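Local coordinates for protein particle-associated lyase (Acinetobacter bacteriophage AP22, PDB 4Y9V) that probably cleaves the capsular polysaccharide of Acinetobacter baumannii by a lyase reaction, acting as a trimeric tailspike of the phage particle, at residues A[35-38]-A[39-43]; A[507-510]-A[511-514]; A[531-534]-A[535-538]; A[567-570]-A[571-575]. All blocks are in the same frame, centred on the assembly; numbering follows the deposited sequence.

Contact 1: residues A[35-38]-A[39-43]; sequences ISQQ and EVNDL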
loop_
_atom_site.group_PDB
_atom_site.type_symbol
_atom_site.label_atom_id
_atom_site.label_comp_id
_atom_site.label_asym_id
_atom_site.label_seq_id
_atom_site.Cartn_x
_atom_site.Cartn_y
_atom_site.Cartn_z
ATOM N N ILE A 35 -26.557 49.747 2.141
ATOM C CA ILE A 35 -25.994 49.636 3.487
ATOM C C ILE A 35 -24.953 50.715 3.684
ATOM O O ILE A 35 -24.355 51.234 2.730
ATOM C CB ILE A 35 -25.456 48.226 3.807
ATOM C CG1 ILE A 35 -24.107 47.890 3.190
ATOM C CG2 ILE A 35 -26.512 47.160 3.478
ATOM C CD1 ILE A 35 -23.558 46.524 3.604
ATOM N N SER A 36 -24.665 51.085 4.949
ATOM C CA SER A 36 -23.664 52.080 5.223
ATOM C C SER A 36 -22.263 51.496 5.096
ATOM O O SER A 36 -22.053 50.292 5.133
ATOM C CB SER A 36 -23.813 52.673 6.620
ATOM O OG SER A 36 -23.322 51.775 7.600
ATOM N N GLN A 37 -21.269 52.405 5.039
ATOM C CA GLN A 37 -19.883 51.933 5.029
ATOM C C GLN A 37 -19.562 51.211 6.329
ATOM O O GLN A 37 -18.762 50.258 6.311
ATOM C CB GLN A 37 -18.931 53.123 4.810
ATOM C CG GLN A 37 -17.498 52.677 4.691
ATOM C CD GLN A 37 -17.322 51.839 3.434
ATOM O OE1 GLN A 37 -17.774 52.234 2.349
ATOM N NE2 GLN A 37 -16.640 50.691 3.545
ATOM N N GLN A 38 -20.120 51.628 7.449
ATOM C CA GLN A 38 -19.911 50.864 8.694
ATOM C C GLN A 38 -20.401 49.438 8.539
ATOM O O GLN A 38 -19.747 48.491 8.984
ATOM C CB GLN A 38 -20.559 51.518 9.900
ATOM C CG GLN A 38 -20.211 50.834 11.206
ATOM C CD GLN A 38 -18.736 50.905 11.486
ATOM O OE1 GLN A 38 -18.178 52.005 11.659
ATOM N NE2 GLN A 38 -18.066 49.757 11.527
ATOM N N GLU A 39 -21.577 49.278 7.941
ATOM C CA GLU A 39 -22.130 47.928 7.723
ATOM C C GLU A 39 -21.263 47.119 6.775
ATOM O O GLU A 39 -21.081 45.919 6.964
ATOM C CB GLU A 39 -23.562 48.028 7.211
ATOM C CG GLU A 39 -24.523 48.621 8.219
ATOM C CD GLU A 39 -25.902 48.689 7.637
ATOM O OE1 GLU A 39 -26.717 47.761 7.873
ATOM O OE2 GLU A 39 -26.199 49.644 6.891
ATOM N N VAL A 40 -20.675 47.745 5.745
ATOM C CA VAL A 40 -19.729 47.034 4.892
ATOM C C VAL A 40 -18.558 46.570 5.766
ATOM O O VAL A 40 -18.153 45.409 5.705
ATOM C CB VAL A 40 -19.229 47.906 3.720
ATOM C CG1 VAL A 40 -18.119 47.203 2.970
ATOM C CG2 VAL A 40 -20.364 48.316 2.773
ATOM N N ASN A 41 -17.984 47.475 6.515
ATOM C CA ASN A 41 -16.840 47.155 7.376
ATOM C C ASN A 41 -17.167 46.003 8.324
ATOM O O ASN A 41 -16.313 45.155 8.577
ATOM C CB ASN A 41 -16.405 48.375 8.174
ATOM C CG ASN A 41 -15.865 49.545 7.354
ATOM O OD1 ASN A 41 -15.648 49.442 6.156
ATOM N ND2 ASN A 41 -15.638 50.649 8.051
ATOM N N ASP A 42 -18.352 46.008 8.877
ATOM C CA ASP A 42 -18.773 45.030 9.881
ATOM C C ASP A 42 -18.809 43.601 9.331
ATOM O O ASP A 42 -18.828 42.668 10.120
ATOM C CB ASP A 42 -20.155 45.398 10.412
ATOM C CG ASP A 42 -20.274 46.617 11.289
ATOM O OD1 ASP A 42 -19.233 47.104 11.788
ATOM O OD2 ASP A 42 -21.425 47.107 11.433
ATOM N N LEU A 43 -18.838 43.446 8.009
ATOM C CA LEU A 43 -18.847 42.111 7.400
ATOM C C LEU A 43 -17.528 41.379 7.592
ATOM O O LEU A 43 -17.519 40.149 7.389
ATOM C CB LEU A 43 -19.234 42.201 5.934
ATOM C CG LEU A 43 -20.679 42.672 5.691
ATOM C CD1 LEU A 43 -20.842 43.088 4.257
ATOM C CD2 LEU A 43 -21.673 41.626 6.106
#
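A capping box opens the short helix 37-42, with Ser-36 at the N-cap and Glu-39 closing the box. Ser-36 OG accepts from Glu-39 N at 3.1 Å. In return Ser-36 N gives its hydrogen to Glu-39 OE2 at 2.9 Å, nearly straight at 169°. The carboxylate is met on its anti side, somewhat out of plane. Glu-39 reaches back because CG lies beside its own backbone N (chi1 -66°) and the chain beyond is extended. Just before the cap, Ile-35 folds against the first turn, where its CD1 touches Val-40 CG2 at 3.8 Å.

Two side-chain bonds then run from one turn to the next. Gln-37 NE2 donates to Asn-41 OD1 at 3.1 Å, with the oxygen in the plane of the donating amide. The two amide planes are clearly turned apart. The same pair is used between chains: Gln-37 OE1 accepts from Asn-41 ND2 of the second subunit, and Asn-41 ND2 donates to Gln-37 OE1 of the third. These helices therefore meet in the trimer interface through a repeated Gln-Asn bond. Gln-38 also faces the third subunit, where its NE2 binds Asp-31 OD1. A bend at chi2 (63°) brings NE2 back to donate to Asp-42 OD1 at 2.9 Å, from above the carboxylate plane.

Contact 2: residues A[507-510]-A[511-514]; sequences YPSQ and STLA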
loop_
_atom_site.group_PDB
_atom_site.type_symbol
_atom_site.label_atom_id
_atom_site.label_comp_id
_atom_site.label_asym_id
_atom_site.label_seq_id
_atom_site.Cartn_x
_atom_site.Cartn_y
_atom_site.Cartn_z
ATOM N N TYR A 507 13.704 -21.718 17.187
ATOM C CA TYR A 507 14.640 -22.136 18.218
ATOM C C TYR A 507 13.957 -23.151 19.140
ATOM O O TYR A 507 12.854 -22.886 19.627
ATOM C CB TYR A 507 15.151 -20.918 19.007
ATOM C CG TYR A 507 16.315 -21.317 19.860
ATOM C CD1 TYR A 507 17.590 -21.278 19.326
ATOM C CD2 TYR A 507 16.159 -21.836 21.147
ATOM C CE1 TYR A 507 18.697 -21.661 20.050
ATOM C CE2 TYR A 507 17.246 -22.279 21.855
ATOM C CZ TYR A 507 18.500 -22.203 21.308
ATOM O OH TYR A 507 19.600 -22.613 22.075
ATOM N N PRO A 508 14.623 -24.285 19.425
ATOM C CA PRO A 508 13.986 -25.344 20.229
ATOM C C PRO A 508 14.134 -25.109 21.726
ATOM O O PRO A 508 15.235 -25.012 22.230
ATOM C CB PRO A 508 14.785 -26.584 19.815
ATOM C CG PRO A 508 16.126 -26.084 19.441
ATOM C CD PRO A 508 15.886 -24.741 18.788
ATOM N N SER A 509 13.001 -25.106 22.421
ATOM C CA SER A 509 12.963 -25.102 23.884
ATOM C C SER A 509 11.576 -25.574 24.274
ATOM O O SER A 509 10.726 -25.859 23.443
ATOM C CB SER A 509 13.327 -23.712 24.446
ATOM O OG SER A 509 12.404 -22.736 24.014
ATOM N N GLN A 510 11.324 -25.627 25.594
ATOM C CA GLN A 510 10.085 -26.241 26.080
ATOM C C GLN A 510 8.851 -25.745 25.330
ATOM O O GLN A 510 8.012 -26.560 24.908
ATOM C CB GLN A 510 9.939 -25.995 27.575
ATOM C CG GLN A 510 8.643 -26.540 28.135
ATOM C CD GLN A 510 8.605 -26.570 29.644
ATOM O OE1 GLN A 510 9.566 -26.981 30.274
ATOM N NE2 GLN A 510 7.488 -26.151 30.241
ATOM N N SER A 511 8.670 -24.429 25.237
ATOM C CA SER A 511 7.406 -23.968 24.659
ATOM C C SER A 511 7.307 -24.252 23.172
ATOM O O SER A 511 6.212 -24.596 22.692
ATOM C CB SER A 511 7.206 -22.460 24.918
ATOM O OG SER A 511 7.052 -22.212 26.318
ATOM N N THR A 512 8.385 -24.104 22.408
ATOM C CA THR A 512 8.307 -24.346 20.979
ATOM C C THR A 512 8.232 -25.847 20.637
ATOM O O THR A 512 7.860 -26.173 19.494
ATOM C CB THR A 512 9.447 -23.679 20.203
ATOM O OG1 THR A 512 10.676 -24.200 20.709
ATOM C CG2 THR A 512 9.406 -22.169 20.306
ATOM N N LEU A 513 8.550 -26.729 21.589
ATOM C CA LEU A 513 8.516 -28.168 21.383
ATOM C C LEU A 513 7.318 -28.822 22.058
ATOM O O LEU A 513 7.186 -30.070 22.024
ATOM C CB LEU A 513 9.820 -28.775 21.884
ATOM C CG LEU A 513 11.088 -28.361 21.133
ATOM C CD1 LEU A 513 12.311 -28.882 21.824
ATOM C CD2 LEU A 513 10.988 -28.806 19.698
ATOM N N ALA A 514 6.439 -28.076 22.681
ATOM C CA ALA A 514 5.326 -28.684 23.406
ATOM C C ALA A 514 4.400 -29.414 22.470
ATOM O O ALA A 514 4.292 -29.098 21.290
ATOM C CB ALA A 514 4.590 -27.588 24.207
#
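Thr-512 turns back onto Tyr-507 and Ser-509 in the loop between strands 486-496 and 518-531. This loop packs on strands 470-476 and 486-496, which belong to the parallel beta-helix expected of a pectin lyase-like fold.

Hydrogen bonds centred on one hydroxyl hold the first half. Thr-512 OG1 donates to Tyr-507 O at 2.8 Å, in the carbonyl plane and on a lone pair. The same oxygen accepts from Ser-509 N at 3.0 Å. The hydroxyl thus bridges two backbone groups on both sides of Pro-508. It can do so because OG1 stands between its own N and carbonyl carbon (chi1 59°).

Backbone bonds tighten the second half. Leu-513 N donates to Ser-509 O at 3.0 Å, with the donor almost in line with the C=O bond, although the N-H...O angle is only 135°. A weak bond joins Leu-513 N to Gln-510 O at 3.4 Å.

The polar ends of the two serines turn to other parts of the chain. Ser-509 OG and Ser-511 OG bind the two carboxylate oxygens of Glu-475, and Ser-511 OG also meets Val-484 N. Gln-510 NE2 bonds to Thr-483 OG1.

Apolar contact is slight. Pro-508 CD covers one face of the Tyr-507 ring, 3.6 Å above its plane and toward the rim. Across the turn, the Pro-508 ring meets the side chain of Leu-513 with CB 3.9 Å from CD1.

Contact 3: residues A[531-534]-A[535-538]; sequences TSAV and NNTA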
loop_
_atom_site.group_PDB
_atom_site.type_symbol
_atom_site.label_atom_id
_atom_site.label_comp_id
_atom_site.label_asym_id
_atom_site.label_seq_id
_atom_site.Cartn_x
_atom_site.Cartn_y
_atom_site.Cartn_z
ATOM N N THR A 531 30.255 -42.352 -4.760
ATOM C CA THR A 531 30.896 -43.430 -5.543
ATOM C C THR A 531 30.944 -44.662 -4.666
ATOM O O THR A 531 31.489 -44.647 -3.556
ATOM C CB THR A 531 32.299 -43.006 -5.985
ATOM O OG1 THR A 531 32.197 -41.855 -6.859
ATOM C CG2 THR A 531 32.982 -44.124 -6.755
ATOM N N SER A 532 30.332 -45.741 -5.124
ATOM C CA SER A 532 30.394 -46.994 -4.398
ATOM C C SER A 532 31.809 -47.571 -4.472
ATOM O O SER A 532 32.592 -47.260 -5.335
ATOM C CB SER A 532 29.353 -47.973 -4.900
ATOM O OG SER A 532 29.647 -48.287 -6.250
ATOM N N ALA A 533 32.107 -48.408 -3.453
ATOM C CA ALA A 533 33.388 -49.096 -3.408
ATOM C C ALA A 533 33.142 -50.597 -3.384
ATOM O O ALA A 533 32.090 -51.097 -2.936
ATOM C CB ALA A 533 34.129 -48.713 -2.139
ATOM N N VAL A 534 34.137 -51.345 -3.876
ATOM C CA VAL A 534 34.063 -52.813 -3.883
ATOM C C VAL A 534 33.761 -53.296 -2.472
ATOM O O VAL A 534 34.363 -52.835 -1.474
ATOM C CB VAL A 534 35.378 -53.419 -4.427
ATOM C CG1 VAL A 534 35.342 -54.939 -4.332
ATOM C CG2 VAL A 534 35.589 -53.012 -5.871
ATOM N N ASN A 535 32.816 -54.206 -2.393
ATOM C CA ASN A 535 32.356 -54.847 -1.163
ATOM C C ASN A 535 31.389 -53.995 -0.361
ATOM O O ASN A 535 30.896 -54.453 0.691
ATOM C CB ASN A 535 33.473 -55.416 -0.271
ATOM C CG ASN A 535 34.269 -56.466 -0.982
ATOM O OD1 ASN A 535 33.691 -57.296 -1.718
ATOM N ND2 ASN A 535 35.578 -56.440 -0.795
ATOM N N ASN A 536 31.016 -52.785 -0.836
ATOM C CA ASN A 536 30.015 -52.045 -0.075
ATOM C C ASN A 536 28.696 -52.845 -0.006
ATOM O O ASN A 536 28.183 -53.339 -0.999
ATOM C CB ASN A 536 29.665 -50.732 -0.766
ATOM C CG ASN A 536 30.554 -49.513 -0.513
ATOM O OD1 ASN A 536 30.321 -48.485 -1.177
ATOM N ND2 ASN A 536 31.484 -49.558 0.377
ATOM N N THR A 537 28.110 -52.811 1.194
ATOM C CA THR A 537 26.745 -53.247 1.430
ATOM C C THR A 537 25.824 -52.048 1.637
ATOM O O THR A 537 24.597 -52.177 1.561
ATOM C CB THR A 537 26.685 -54.226 2.599
ATOM O OG1 THR A 537 27.298 -53.570 3.731
ATOM C CG2 THR A 537 27.413 -55.537 2.269
ATOM N N ALA A 538 26.398 -50.884 1.905
ATOM C CA ALA A 538 25.744 -49.572 1.847
ATOM C C ALA A 538 26.731 -48.630 1.188
ATOM O O ALA A 538 27.954 -48.810 1.331
ATOM C CB ALA A 538 25.356 -49.105 3.225
#
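Val-534 and Asn-535 sit side by side at the exposed bend, and the Asn-536 side chain folds back toward Ala-533. Val-534 has CG1 anti to its backbone N (chi1 176°), which places this methyl beside the next residue. It lies 3.8 Å from Asn-535 CG, and the two side chains cross at a slant.

Asn-536 carries the polar part. Its OD1 accepts from Ala-533 N at 2.9 Å with a nearly straight N-H...O. The donor stands well above the amide plane, 70° out of it, so the oxygen is not met on a lone pair. OD1 also bonds to Thr-539 OG1. Asn-536 ND2 lies 3.7 Å from Ala-533 CB.

The backbone forms a type II beta turn from Ala-533 to Asn-536, closed by Asn-536 N donating to Ala-533 O at 2.9 Å. Asn-535 takes the third position with positive phi (80°), as this turn requires. The turn connects strands 518-531 and 538-545 in the Ig-like domain, about 60 Å from the centre of the chain, between centres. Ser-532 OG holds Lys-612 N on the adjacent loop. Beyond the turn, Thr-537 packs on Ala-571 of the second subunit.

Contact 4: residues A[567-570]-A[571-575]; sequences ASWD and ATFFN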
loop_
_atom_site.group_PDB
_atom_site.type_symbol
_atom_site.label_atom_id
_atom_site.label_comp_id
_atom_site.label_asym_id
_atom_site.label_seq_id
_atom_site.Cartn_x
_atom_site.Cartn_y
_atom_site.Cartn_z
ATOM N N ALA A 567 23.677 -41.119 -20.233
ATOM C CA ALA A 567 22.522 -41.711 -20.889
ATOM C C ALA A 567 21.622 -42.380 -19.841
ATOM O O ALA A 567 22.046 -42.827 -18.766
ATOM C CB ALA A 567 22.964 -42.774 -21.889
ATOM N N SER A 568 20.354 -42.509 -20.206
ATOM C CA SER A 568 19.349 -43.077 -19.320
ATOM C C SER A 568 19.820 -44.412 -18.734
ATOM O O SER A 568 20.216 -45.336 -19.475
ATOM C CB SER A 568 18.043 -43.341 -20.061
ATOM O OG SER A 568 17.428 -42.133 -20.466
ATOM N N TRP A 569 19.688 -44.575 -17.425
ATOM C CA TRP A 569 19.986 -45.845 -16.781
ATOM C C TRP A 569 19.094 -46.957 -17.332
ATOM O O TRP A 569 17.907 -46.791 -17.594
ATOM C CB TRP A 569 19.732 -45.766 -15.278
ATOM C CG TRP A 569 20.810 -45.128 -14.470
ATOM C CD1 TRP A 569 22.066 -44.793 -14.888
ATOM C CD2 TRP A 569 20.757 -44.820 -13.071
ATOM N NE1 TRP A 569 22.776 -44.279 -13.848
ATOM C CE2 TRP A 569 22.023 -44.300 -12.709
ATOM C CE3 TRP A 569 19.787 -44.961 -12.069
ATOM C CZ2 TRP A 569 22.325 -43.920 -11.413
ATOM C CZ3 TRP A 569 20.106 -44.579 -10.788
ATOM C CH2 TRP A 569 21.373 -44.050 -10.463
ATOM N N ASP A 570 19.736 -48.129 -17.420
ATOM C CA ASP A 570 19.042 -49.400 -17.558
ATOM C C ASP A 570 19.648 -50.357 -16.518
ATOM O O ASP A 570 20.473 -49.947 -15.688
ATOM C CB ASP A 570 19.061 -49.891 -18.991
ATOM C CG ASP A 570 20.463 -50.117 -19.513
ATOM O OD1 ASP A 570 21.325 -50.460 -18.725
ATOM O OD2 ASP A 570 20.720 -49.866 -20.708
ATOM N N ALA A 571 19.275 -51.633 -16.563
ATOM C CA ALA A 571 19.780 -52.600 -15.583
ATOM C C ALA A 571 21.276 -52.848 -15.697
ATOM O O ALA A 571 21.841 -53.414 -14.764
ATOM C CB ALA A 571 18.978 -53.883 -15.669
ATOM N N THR A 572 21.902 -52.468 -16.822
ATOM C CA THR A 572 23.355 -52.645 -16.936
ATOM C C THR A 572 24.147 -51.714 -16.063
ATOM O O THR A 572 25.346 -51.911 -15.828
ATOM C CB THR A 572 23.894 -52.529 -18.396
ATOM O OG1 THR A 572 23.838 -51.186 -18.837
ATOM C CG2 THR A 572 23.132 -53.472 -19.344
ATOM N N PHE A 573 23.563 -50.603 -15.567
ATOM C CA PHE A 573 24.372 -49.656 -14.820
ATOM C C PHE A 573 24.902 -50.304 -13.519
ATOM O O PHE A 573 26.077 -50.106 -13.187
ATOM C CB PHE A 573 23.599 -48.343 -14.525
ATOM C CG PHE A 573 24.479 -47.288 -13.959
ATOM C CD1 PHE A 573 25.339 -46.568 -14.780
ATOM C CD2 PHE A 573 24.490 -47.000 -12.613
ATOM C CE1 PHE A 573 26.151 -45.601 -14.253
ATOM C CE2 PHE A 573 25.324 -46.024 -12.091
ATOM C CZ PHE A 573 26.169 -45.325 -12.928
ATOM N N PHE A 574 24.044 -51.030 -12.810
ATOM C CA PHE A 574 24.405 -51.623 -11.543
ATOM C C PHE A 574 24.624 -53.144 -11.603
ATOM O O PHE A 574 24.841 -53.751 -10.561
ATOM C CB PHE A 574 23.363 -51.314 -10.452
ATOM C CG PHE A 574 23.359 -49.836 -10.062
ATOM C CD1 PHE A 574 24.459 -49.248 -9.480
ATOM C CD2 PHE A 574 22.225 -49.051 -10.275
ATOM C CE1 PHE A 574 24.460 -47.917 -9.096
ATOM C CE2 PHE A 574 22.236 -47.710 -9.919
ATOM C CZ PHE A 574 23.325 -47.149 -9.316
ATOM N N ASN A 575 24.591 -53.718 -12.813
ATOM C CA ASN A 575 24.785 -55.159 -12.960
ATOM C C ASN A 575 25.793 -55.461 -14.051
ATOM O O ASN A 575 25.673 -55.006 -15.178
ATOM C CB ASN A 575 23.437 -55.859 -13.324
ATOM C CG ASN A 575 22.533 -55.793 -12.133
ATOM O OD1 ASN A 575 22.647 -56.596 -11.189
ATOM N ND2 ASN A 575 21.684 -54.763 -12.073
HETATM O O HOH W 1 21.217 -50.635 -13.024
#
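Asp-570 OD1 is gripped twice by Thr-572. The hydroxyl OG1 donates to it at 2.6 Å on the syn lone pair, and Thr-572 N donates at 2.8 Å on the anti side, somewhat out of the carboxylate plane. The carboxylate folds over the start of the turn because Asp-570 CG lies between N and carbonyl carbon (chi1 61°). The backbone makes a type I beta turn, closed by Phe-573 N donating to Asp-570 O at 3.2 Å. A water donates to the same oxygen and accepts from Phe-574 N.

An aromatic cluster flanks the turn. Phe-573 stacks face to face on the five-membered ring of Trp-569, centroids 4.0 Å apart and planes at 27°, with Trp-569 NE1 over the centre of the Phe-573 ring. Phe-574 adds a T-shaped contact, its edge on the six-membered ring of Trp-569 with planes at 73°. Trp-569 CH2 is 3.8 Å from Phe-574 CE2.

Lys-612 makes a cation-pi contact with Phe-573. Trp-569 O accepts from Arg-540 NH1 of the third subunit. Both segments lie in the Ig-like domain, in the loop between strands 555-561 and 586-594, with Phe-574 against Trp-604 of strand 597-604 and Phe-614 of strand 613-623.

The four contacts follow one another along an elongated chain. Contact 1 lies on the opposite side of the chain's centre from the other three; its centre is about 111 Å from that of contact 3. Contact 2 is about 40 Å from contact 3 and 47 Å from contact 4, centre to centre. Contacts 3 and 4 share one Ig-like domain, with centres about 17 Å apart and nearest atoms about 6 Å apart. Lys-612 links them, meeting Ser-532 and Phe-573. Thr-537 packs on Ala-571 of a neighbouring subunit, so contacts 3 and 4 also meet across the trimer. No residue of the glycan pocket, which includes Tyr-278 and His-337, belongs to these contacts.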